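Local coordinates for carboxypeptidase A (Helicoverpa armigera, PDB 1JQG), which probably acts as a zinc-dependent carboxypeptidase, cutting single residues from the C-terminal ends of peptides, at residues 186-189 with 190-193; 291-294 with 295-298; 327-330 with 331-335; 367-370 with 371-374. One frame throughout, in Å; residues are numbered along the deposited sequence.

All four contacts are local, each within one unbroken run of the catalytic domain. None closes a long loop, and none nests in or crosses another. First comes contact 1, at the start of helix 187-200 and just after the zinc ligands H181 and E184. Contact 2 ends helix 283-294 and leads into strand 299-307. Contact 3 lies along helix 325-340, and contact 4 ends helix 366-373. Contact 4 touches two others. I292 and R296 of contact 2 pack on A370, A373 and A374, and L328 of contact 3 meets the sulfur of M371. Contact 1 stands apart, its nearest atoms about 12 Å from those of contact 2.

Contact 1 of 4, residues 186-189 with 190-193; sequences VTLP and ATLY
L188 and L192 cross obliquely on one side of the helix, one turn apart. Their methyls meet at CD1 of L188 and CD1 of L192, 3.7 Å apart. The other methyl of L192, CD2, comes up against the branch point of L188 and lies 3.7 Å from its CG. L188 can lean along the helix because CG stands opposite the backbone N (chi1 -178°). L192 is turned to an unusual chi1 of -112°, away from any staggered position. T191 adds its methyl next to the same pair, with CG2 3.9 Å from L188 CD1. This methyl also rests close to the backbone, 3.1 Å from L188 O. L188 O also accepts the amide of L192, with L192 N 2.9 Å away.

The contact lies in the first turns of helix 187-200, which follows the zinc-binding residues H181 and E184 of this M14 peptidase. T187 ties the two together. Its OG1 is hydrogen-bonded to the backbone O of E184, so it probably helps to position that ligand from the second shell. The T187 side chain is about 7 Å from the zinc ion.

P189 has no amide hydrogen to give, which suits a place near a helix start. Its carbonyl O accepts the amide of Y193, 3.0 Å from the N. The ring of Y193 meets that of F118, and the side chain also touches F407. A190 places its CB 3.4 Å from T187 O. L188, T191 and L192 all pack against P217, while V186 and P189 face helix 402-421.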
loop_
_atom_site.group_PDB
_atom_site.type_symbol
_atom_site.label_atom_id
_atom_site.label_comp_id
_atom_site.label_asym_id
_atom_site.label_seq_id
_atom_site.Cartn_x
_atom_site.Cartn_y
_atom_site.Cartn_z
ATOM N N VAL A 186 4.788 -5.421 4.149
ATOM C CA VAL A 186 3.845 -6.523 4.134
ATOM C C VAL A 186 2.964 -6.564 2.880
ATOM O O VAL A 186 2.284 -7.567 2.653
ATOM C CB VAL A 186 3.005 -6.521 5.430
ATOM C CG1 VAL A 186 1.906 -5.463 5.490
ATOM C CG2 VAL A 186 2.413 -7.912 5.659
ATOM N N THR A 187 2.988 -5.530 2.023
ATOM C CA THR A 187 2.194 -5.507 0.813
ATOM C C THR A 187 2.784 -6.364 -0.301
ATOM O O THR A 187 2.001 -6.861 -1.174
ATOM C CB THR A 187 1.952 -4.093 0.277
ATOM O OG1 THR A 187 3.181 -3.462 -0.103
ATOM C CG2 THR A 187 1.225 -3.284 1.338
ATOM N N LEU A 188 4.102 -6.524 -0.326
ATOM C CA LEU A 188 4.805 -7.279 -1.349
ATOM C C LEU A 188 4.500 -8.758 -1.325
ATOM O O LEU A 188 4.034 -9.377 -2.303
ATOM C CB LEU A 188 6.321 -7.038 -1.286
ATOM C CG LEU A 188 7.158 -7.760 -2.367
ATOM C CD1 LEU A 188 6.811 -7.367 -3.809
ATOM C CD2 LEU A 188 8.658 -7.564 -2.214
ATOM N N PRO A 189 4.541 -9.412 -0.158
ATOM C CA PRO A 189 4.129 -10.806 -0.036
ATOM C C PRO A 189 2.766 -11.078 -0.630
ATOM O O PRO A 189 2.399 -12.167 -1.109
ATOM C CB PRO A 189 4.179 -11.043 1.477
ATOM C CG PRO A 189 5.223 -10.081 1.969
ATOM C CD PRO A 189 4.992 -8.848 1.141
ATOM N N ALA A 190 1.803 -10.151 -0.399
ATOM C CA ALA A 190 0.442 -10.324 -0.892
ATOM C C ALA A 190 0.376 -10.405 -2.408
ATOM O O ALA A 190 -0.229 -11.282 -3.019
ATOM C CB ALA A 190 -0.413 -9.164 -0.433
ATOM N N THR A 191 1.069 -9.501 -3.094
ATOM C CA THR A 191 1.114 -9.455 -4.546
ATOM C C THR A 191 1.970 -10.566 -5.111
ATOM O O THR A 191 1.864 -11.040 -6.243
ATOM C CB THR A 191 1.636 -8.055 -4.990
ATOM O OG1 THR A 191 1.125 -7.617 -6.242
ATOM C CG2 THR A 191 3.150 -7.997 -4.947
ATOM N N LEU A 192 2.921 -11.066 -4.333
ATOM C CA LEU A 192 3.810 -12.141 -4.727
ATOM C C LEU A 192 3.094 -13.475 -4.645
ATOM O O LEU A 192 3.367 -14.504 -5.289
ATOM C CB LEU A 192 5.056 -12.108 -3.805
ATOM C CG LEU A 192 6.417 -11.722 -4.423
ATOM C CD1 LEU A 192 6.281 -10.622 -5.427
ATOM C CD2 LEU A 192 7.376 -11.356 -3.311
ATOM N N TYR A 193 2.127 -13.561 -3.727
ATOM C CA TYR A 193 1.381 -14.803 -3.543
ATOM C C TYR A 193 0.456 -14.977 -4.724
ATOM O O TYR A 193 0.284 -16.097 -5.213
ATOM C CB TYR A 193 0.615 -14.770 -2.212
ATOM C CG TYR A 193 0.103 -16.111 -1.748
ATOM C CD1 TYR A 193 0.904 -16.919 -0.933
ATOM C CD2 TYR A 193 -1.140 -16.579 -2.111
ATOM C CE1 TYR A 193 0.446 -18.163 -0.499
ATOM C CE2 TYR A 193 -1.595 -17.801 -1.671
ATOM C CZ TYR A 193 -0.797 -18.593 -0.882
ATOM O OH TYR A 193 -1.292 -19.808 -0.483
#

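Contact 2 of 4, residues 291-294 with 295-298; sequences IIAE and HRNR
The side chains of E294 and H295 run alongside each other in one direction. E294 CG sits over one face of the imidazole, offset toward the rim, in a CH-pi contact 4.0 Å from the ring centroid. The carboxylate follows along, its plane turned 35° from the ring. E294 OE2 is 3.3 Å from H295 NE2, but the angle is too poor for a hydrogen bond. At the edge of the ring I291 O lies 3.1 Å from H295 CD2.

Helix 283-294 ends here at E294, and H295 is the first to leave helical geometry. The closing bonds are weak. H295 N is shared between I291 O and I292 O, and R296 N reaches A293 O at 3.3 Å. R296 folds back over the same carbonyl, with CG 3.2 Å from A293 O. Its chi1 of 59° turns the chain back over the helix end, where A293 CA lies over one face of the guanidinium, near its rim.

With an alanine in place of H295, E294 CG would probably lose the ring it lies on, and a gap would open beside F166 and I214.

I291 and I292 pack on M175 of strand 173-178. I292 also meets Y369 and A370 of helix 366-373. H295 reaches I214 of strand 212-216, and R298, just before strand 299-307, makes a salt bridge to D212 of that same strand 212-216.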
loop_
_atom_site.group_PDB
_atom_site.type_symbol
_atom_site.label_atom_id
_atom_site.label_comp_id
_atom_site.label_asym_id
_atom_site.label_seq_id
_atom_site.Cartn_x
_atom_site.Cartn_y
_atom_site.Cartn_z
ATOM N N ILE A 291 -0.053 2.314 -17.973
ATOM C CA ILE A 291 -0.580 0.955 -17.902
ATOM C C ILE A 291 -2.114 0.935 -17.835
ATOM O O ILE A 291 -2.728 0.170 -18.572
ATOM C CB ILE A 291 -0.054 0.201 -16.659
ATOM C CG1 ILE A 291 1.479 0.172 -16.677
ATOM C CG2 ILE A 291 -0.632 -1.178 -16.659
ATOM C CD1 ILE A 291 2.158 -0.444 -15.471
ATOM N N ILE A 292 -2.700 1.833 -17.043
ATOM C CA ILE A 292 -4.139 1.900 -16.883
ATOM C C ILE A 292 -4.774 2.281 -18.213
ATOM O O ILE A 292 -5.822 1.735 -18.545
ATOM C CB ILE A 292 -4.560 2.872 -15.765
ATOM C CG1 ILE A 292 -4.160 2.345 -14.378
ATOM C CG2 ILE A 292 -6.043 3.177 -15.833
ATOM C CD1 ILE A 292 -4.381 3.379 -13.267
ATOM N N ALA A 293 -4.162 3.240 -18.914
ATOM C CA ALA A 293 -4.684 3.800 -20.135
ATOM C C ALA A 293 -4.725 2.787 -21.252
ATOM O O ALA A 293 -5.759 2.577 -21.892
ATOM C CB ALA A 293 -3.790 4.937 -20.663
ATOM N N GLU A 294 -3.621 2.050 -21.367
ATOM C CA GLU A 294 -3.540 0.964 -22.368
ATOM C C GLU A 294 -4.647 -0.075 -22.211
ATOM O O GLU A 294 -5.019 -0.754 -23.175
ATOM C CB GLU A 294 -2.171 0.308 -22.297
ATOM C CG GLU A 294 -1.860 -0.720 -23.364
ATOM C CD GLU A 294 -0.448 -1.273 -23.283
ATOM O OE1 GLU A 294 0.538 -0.547 -23.016
ATOM O OE2 GLU A 294 -0.249 -2.492 -23.465
ATOM N N HIS A 295 -5.053 -0.397 -20.983
ATOM C CA HIS A 295 -6.033 -1.442 -20.749
ATOM C C HIS A 295 -7.371 -0.955 -20.212
ATOM O O HIS A 295 -8.137 -1.743 -19.657
ATOM C CB HIS A 295 -5.421 -2.508 -19.810
ATOM C CG HIS A 295 -4.096 -3.003 -20.306
ATOM N ND1 HIS A 295 -3.952 -3.988 -21.248
ATOM C CD2 HIS A 295 -2.827 -2.593 -19.975
ATOM C CE1 HIS A 295 -2.660 -4.186 -21.502
ATOM N NE2 HIS A 295 -1.969 -3.347 -20.738
ATOM N N ARG A 296 -7.687 0.319 -20.375
ATOM C CA ARG A 296 -8.895 0.888 -19.768
ATOM C C ARG A 296 -10.158 0.380 -20.456
ATOM O O ARG A 296 -11.216 0.392 -19.839
ATOM C CB ARG A 296 -8.898 2.430 -19.812
ATOM C CG ARG A 296 -8.816 3.004 -21.220
ATOM C CD ARG A 296 -8.766 4.511 -21.209
ATOM N NE ARG A 296 -8.145 5.070 -22.413
ATOM C CZ ARG A 296 -7.565 6.272 -22.462
ATOM N NH1 ARG A 296 -7.559 6.980 -21.322
ATOM N NH2 ARG A 296 -7.017 6.697 -23.591
ATOM N N ASN A 297 -10.015 -0.086 -21.697
ATOM C CA ASN A 297 -11.098 -0.634 -22.486
ATOM C C ASN A 297 -11.744 -1.875 -21.887
ATOM O O ASN A 297 -12.928 -2.117 -22.073
ATOM C CB ASN A 297 -10.574 -1.015 -23.885
ATOM C CG ASN A 297 -11.714 -1.380 -24.822
ATOM O OD1 ASN A 297 -12.646 -0.617 -25.114
ATOM N ND2 ASN A 297 -11.603 -2.611 -25.324
ATOM N N ARG A 298 -11.009 -2.661 -21.107
ATOM C CA ARG A 298 -11.559 -3.845 -20.483
ATOM C C ARG A 298 -11.121 -4.151 -19.053
ATOM O O ARG A 298 -11.300 -5.274 -18.578
ATOM C CB ARG A 298 -11.287 -5.057 -21.399
ATOM C CG ARG A 298 -9.801 -5.384 -21.561
ATOM C CD ARG A 298 -9.669 -6.373 -22.730
ATOM N NE ARG A 298 -8.294 -6.740 -22.946
ATOM C CZ ARG A 298 -7.665 -7.831 -22.560
ATOM N NH1 ARG A 298 -8.351 -8.750 -21.882
ATOM N NH2 ARG A 298 -6.368 -8.027 -22.847
#

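Contact 3 of 4, residues 327-330 with 331-335; sequences QLHL and IGVQM
H329 and V333, like L330 and Q334, meet one turn apart on helix 325-340. This helix is the crossover of a beta-alpha-beta unit between the parallel strands 311-314 and 351-354.

Along the main chain, I331, G332, V333 and Q334 each give their N-H to the carbonyl four residues back. The shortest is V333 N to H329 O, at 2.9 Å. L328 O serves twice, for it also bonds to the hydroxyl of Y379.

Apolar and mixed packing runs alongside. V333 CG2 approaches the H329 ring at a slant and is 3.4 Å from ND1 of H329. With chi1 at -162° the imidazole is carried along the helix toward V333. Its other nitrogen, NE2, makes a weak hydrogen bond to V352 O of strand 351-354. I331 lays CG1 at 3.5 Å from Q327 O. Its side chain also meets F377 and Y379 of strand 377-383.

The side chain of Q334 crosses L330 and also touches V415 and A419 of helix 402-421. A glycine in place of Q334 would probably uncover the side of L330 and leave V415 and A419 without this neighbour. Q334 CG lies 3.3 Å from L330 O, while Q334 NE2 reaches the branch carbon CG of L330 at 3.7 Å.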
loop_
_atom_site.group_PDB
_atom_site.type_symbol
_atom_site.label_atom_id
_atom_site.label_comp_id
_atom_site.label_asym_id
_atom_site.label_seq_id
_atom_site.Cartn_x
_atom_site.Cartn_y
_atom_site.Cartn_z
ATOM N N GLN A 327 -22.916 -1.357 -5.342
ATOM C CA GLN A 327 -22.181 -2.479 -5.916
ATOM C C GLN A 327 -20.749 -2.580 -5.389
ATOM O O GLN A 327 -20.296 -3.658 -4.993
ATOM C CB GLN A 327 -22.128 -2.363 -7.434
ATOM C CG GLN A 327 -23.482 -2.444 -8.121
ATOM C CD GLN A 327 -23.386 -2.322 -9.637
ATOM O OE1 GLN A 327 -22.800 -3.218 -10.290
ATOM N NE2 GLN A 327 -23.950 -1.243 -10.198
ATOM N N LEU A 328 -20.088 -1.427 -5.253
ATOM C CA LEU A 328 -18.747 -1.357 -4.705
ATOM C C LEU A 328 -18.687 -1.903 -3.279
ATOM O O LEU A 328 -17.796 -2.659 -2.902
ATOM C CB LEU A 328 -18.294 0.082 -4.739
ATOM C CG LEU A 328 -17.787 0.679 -6.052
ATOM C CD1 LEU A 328 -17.462 2.146 -5.805
ATOM C CD2 LEU A 328 -16.507 -0.013 -6.506
ATOM N N HIS A 329 -19.634 -1.466 -2.421
ATOM C CA HIS A 329 -19.636 -1.903 -1.038
ATOM C C HIS A 329 -19.937 -3.401 -0.918
ATOM O O HIS A 329 -19.357 -4.092 -0.085
ATOM C CB HIS A 329 -20.612 -1.062 -0.233
ATOM C CG HIS A 329 -20.386 -1.135 1.252
ATOM N ND1 HIS A 329 -20.810 -2.218 2.014
ATOM C CD2 HIS A 329 -19.772 -0.295 2.100
ATOM C CE1 HIS A 329 -20.470 -2.004 3.275
ATOM N NE2 HIS A 329 -19.819 -0.850 3.351
ATOM N N LEU A 330 -20.872 -3.887 -1.713
ATOM C CA LEU A 330 -21.294 -5.279 -1.722
ATOM C C LEU A 330 -20.138 -6.215 -2.015
ATOM O O LEU A 330 -19.866 -7.217 -1.351
ATOM C CB LEU A 330 -22.400 -5.482 -2.763
ATOM C CG LEU A 330 -23.075 -6.841 -2.874
ATOM C CD1 LEU A 330 -23.628 -7.366 -1.551
ATOM C CD2 LEU A 330 -24.273 -6.778 -3.835
ATOM N N ILE A 331 -19.335 -5.886 -3.059
ATOM C CA ILE A 331 -18.199 -6.732 -3.424
ATOM C C ILE A 331 -17.103 -6.620 -2.377
ATOM O O ILE A 331 -16.420 -7.616 -2.048
ATOM C CB ILE A 331 -17.660 -6.390 -4.805
ATOM C CG1 ILE A 331 -18.728 -6.681 -5.872
ATOM C CG2 ILE A 331 -16.390 -7.121 -5.190
ATOM C CD1 ILE A 331 -18.364 -6.357 -7.295
ATOM N N GLY A 332 -16.970 -5.426 -1.797
ATOM C CA GLY A 332 -16.041 -5.207 -0.724
ATOM C C GLY A 332 -16.313 -6.069 0.491
ATOM O O GLY A 332 -15.383 -6.579 1.120
ATOM N N VAL A 333 -17.599 -6.189 0.851
ATOM C CA VAL A 333 -18.043 -7.022 1.953
ATOM C C VAL A 333 -17.807 -8.511 1.669
ATOM O O VAL A 333 -17.419 -9.254 2.571
ATOM C CB VAL A 333 -19.544 -6.818 2.259
ATOM C CG1 VAL A 333 -20.079 -7.728 3.361
ATOM C CG2 VAL A 333 -19.747 -5.366 2.659
ATOM N N GLN A 334 -17.957 -8.890 0.412
ATOM C CA GLN A 334 -17.728 -10.279 0.018
ATOM C C GLN A 334 -16.250 -10.618 0.164
ATOM O O GLN A 334 -15.901 -11.734 0.577
ATOM C CB GLN A 334 -18.231 -10.583 -1.410
ATOM C CG GLN A 334 -19.740 -10.516 -1.547
ATOM C CD GLN A 334 -20.224 -10.660 -2.971
ATOM O OE1 GLN A 334 -19.515 -11.211 -3.824
ATOM N NE2 GLN A 334 -21.426 -10.178 -3.276
ATOM N N MET A 335 -15.382 -9.673 -0.200
ATOM C CA MET A 335 -13.943 -9.916 -0.107
ATOM C C MET A 335 -13.510 -9.919 1.344
ATOM O O MET A 335 -12.690 -10.724 1.743
ATOM C CB MET A 335 -13.094 -8.859 -0.849
ATOM C CG MET A 335 -13.221 -8.888 -2.352
ATOM S SD MET A 335 -12.148 -7.748 -3.262
ATOM C CE MET A 335 -12.801 -6.131 -2.895
#

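Contact 4 of 4, residues 367-370 with 371-374; sequences SDYA and MQAA
The Y369 ring has A373 CB over one face, 4.1 Å above the plane and offset toward the rim. The nearest ring atom is CZ of Y369, 4.2 Å from A373 CB. The amide of Q372 comes in at a slant. Its OE1 is 3.8 Å from Y369 CD1, and the amide plane stands 76° from the ring. Outside the two segments F280 meets the ring edge-to-face.

This is the C-terminal end of helix 366-373, which leads through a short turn into strand 377-383 of the central mixed sheet. That strand carries E382, the predicted catalytic acid or base. A chi1 of 173° carries the Y369 ring along the helix to A373. There it also packs on R289 of helix 283-294.

M371 N bonds to S367 O, and Q372 N to D368 O. S367 O has a second partner in the hydroxyl of S378. D368 points its carboxylate off the helix, where OD1 accepts the amide of G317. M371 sets CB 3.4 Å from S367 O, and its bent chain reaches Y316 and N324 and also packs on S378 of strand 377-383. Y369 O accepts the amide of A373, with A373 N 2.8 Å away, and more weakly that of Q372. A374 is the first residue to leave helical geometry. Its N still reaches A370 O at 2.8 Å, in a weak bond with an N-H...O angle of 120°.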
loop_
_atom_site.group_PDB
_atom_site.type_symbol
_atom_site.label_atom_id
_atom_site.label_comp_id
_atom_site.label_asym_id
_atom_site.label_seq_id
_atom_site.Cartn_x
_atom_site.Cartn_y
_atom_site.Cartn_z
ATOM N N SER A 367 -6.290 4.439 -6.591
ATOM C CA SER A 367 -7.575 3.765 -6.785
ATOM C C SER A 367 -8.677 4.706 -7.277
ATOM O O SER A 367 -9.522 4.282 -8.066
ATOM C CB SER A 367 -8.012 2.999 -5.543
ATOM O OG SER A 367 -8.244 3.785 -4.396
ATOM N N ASP A 368 -8.659 5.965 -6.822
ATOM C CA ASP A 368 -9.631 6.942 -7.279
ATOM C C ASP A 368 -9.485 7.282 -8.767
ATOM O O ASP A 368 -10.481 7.443 -9.478
ATOM C CB ASP A 368 -9.539 8.233 -6.450
ATOM C CG ASP A 368 -10.245 8.120 -5.124
ATOM O OD1 ASP A 368 -10.151 9.038 -4.288
ATOM O OD2 ASP A 368 -10.899 7.117 -4.803
ATOM N N TYR A 369 -8.237 7.403 -9.230
ATOM C CA TYR A 369 -7.952 7.731 -10.597
ATOM C C TYR A 369 -8.344 6.576 -11.536
ATOM O O TYR A 369 -9.010 6.842 -12.542
ATOM C CB TYR A 369 -6.486 8.138 -10.818
ATOM C CG TYR A 369 -6.119 8.316 -12.290
ATOM C CD1 TYR A 369 -6.334 9.525 -12.947
ATOM C CD2 TYR A 369 -5.570 7.300 -13.051
ATOM C CE1 TYR A 369 -6.020 9.727 -14.270
ATOM C CE2 TYR A 369 -5.238 7.438 -14.374
ATOM C CZ TYR A 369 -5.471 8.667 -14.977
ATOM O OH TYR A 369 -5.140 8.809 -16.296
ATOM N N ALA A 370 -7.986 5.376 -11.159
ATOM C CA ALA A 370 -8.305 4.169 -11.886
ATOM C C ALA A 370 -9.804 3.972 -12.074
ATOM O O ALA A 370 -10.219 3.594 -13.159
ATOM C CB ALA A 370 -7.824 2.946 -11.081
ATOM N N MET A 371 -10.553 4.294 -11.026
ATOM C CA MET A 371 -12.014 4.334 -11.051
ATOM C C MET A 371 -12.554 5.364 -12.042
ATOM O O MET A 371 -13.525 5.104 -12.731
ATOM C CB MET A 371 -12.542 4.644 -9.648
ATOM C CG MET A 371 -14.054 4.785 -9.614
ATOM S SD MET A 371 -14.823 3.548 -8.558
ATOM C CE MET A 371 -16.281 3.317 -9.618
ATOM N N GLN A 372 -11.907 6.508 -12.125
ATOM C CA GLN A 372 -12.326 7.600 -12.998
ATOM C C GLN A 372 -11.970 7.358 -14.454
ATOM O O GLN A 372 -12.641 7.774 -15.411
ATOM C CB GLN A 372 -11.676 8.904 -12.533
ATOM C CG GLN A 372 -11.903 10.094 -13.422
ATOM C CD GLN A 372 -10.987 11.267 -13.147
ATOM O OE1 GLN A 372 -9.765 11.187 -13.278
ATOM N NE2 GLN A 372 -11.538 12.419 -12.766
ATOM N N ALA A 373 -10.839 6.695 -14.699
ATOM C CA ALA A 373 -10.444 6.447 -16.098
ATOM C C ALA A 373 -10.583 5.019 -16.600
ATOM O O ALA A 373 -10.322 4.898 -17.797
ATOM C CB ALA A 373 -9.021 6.945 -16.264
ATOM N N ALA A 374 -11.005 4.038 -15.796
ATOM C CA ALA A 374 -10.992 2.656 -16.267
ATOM C C ALA A 374 -11.910 1.727 -15.508
ATOM O O ALA A 374 -12.929 1.347 -16.042
ATOM C CB ALA A 374 -9.560 2.086 -16.233
#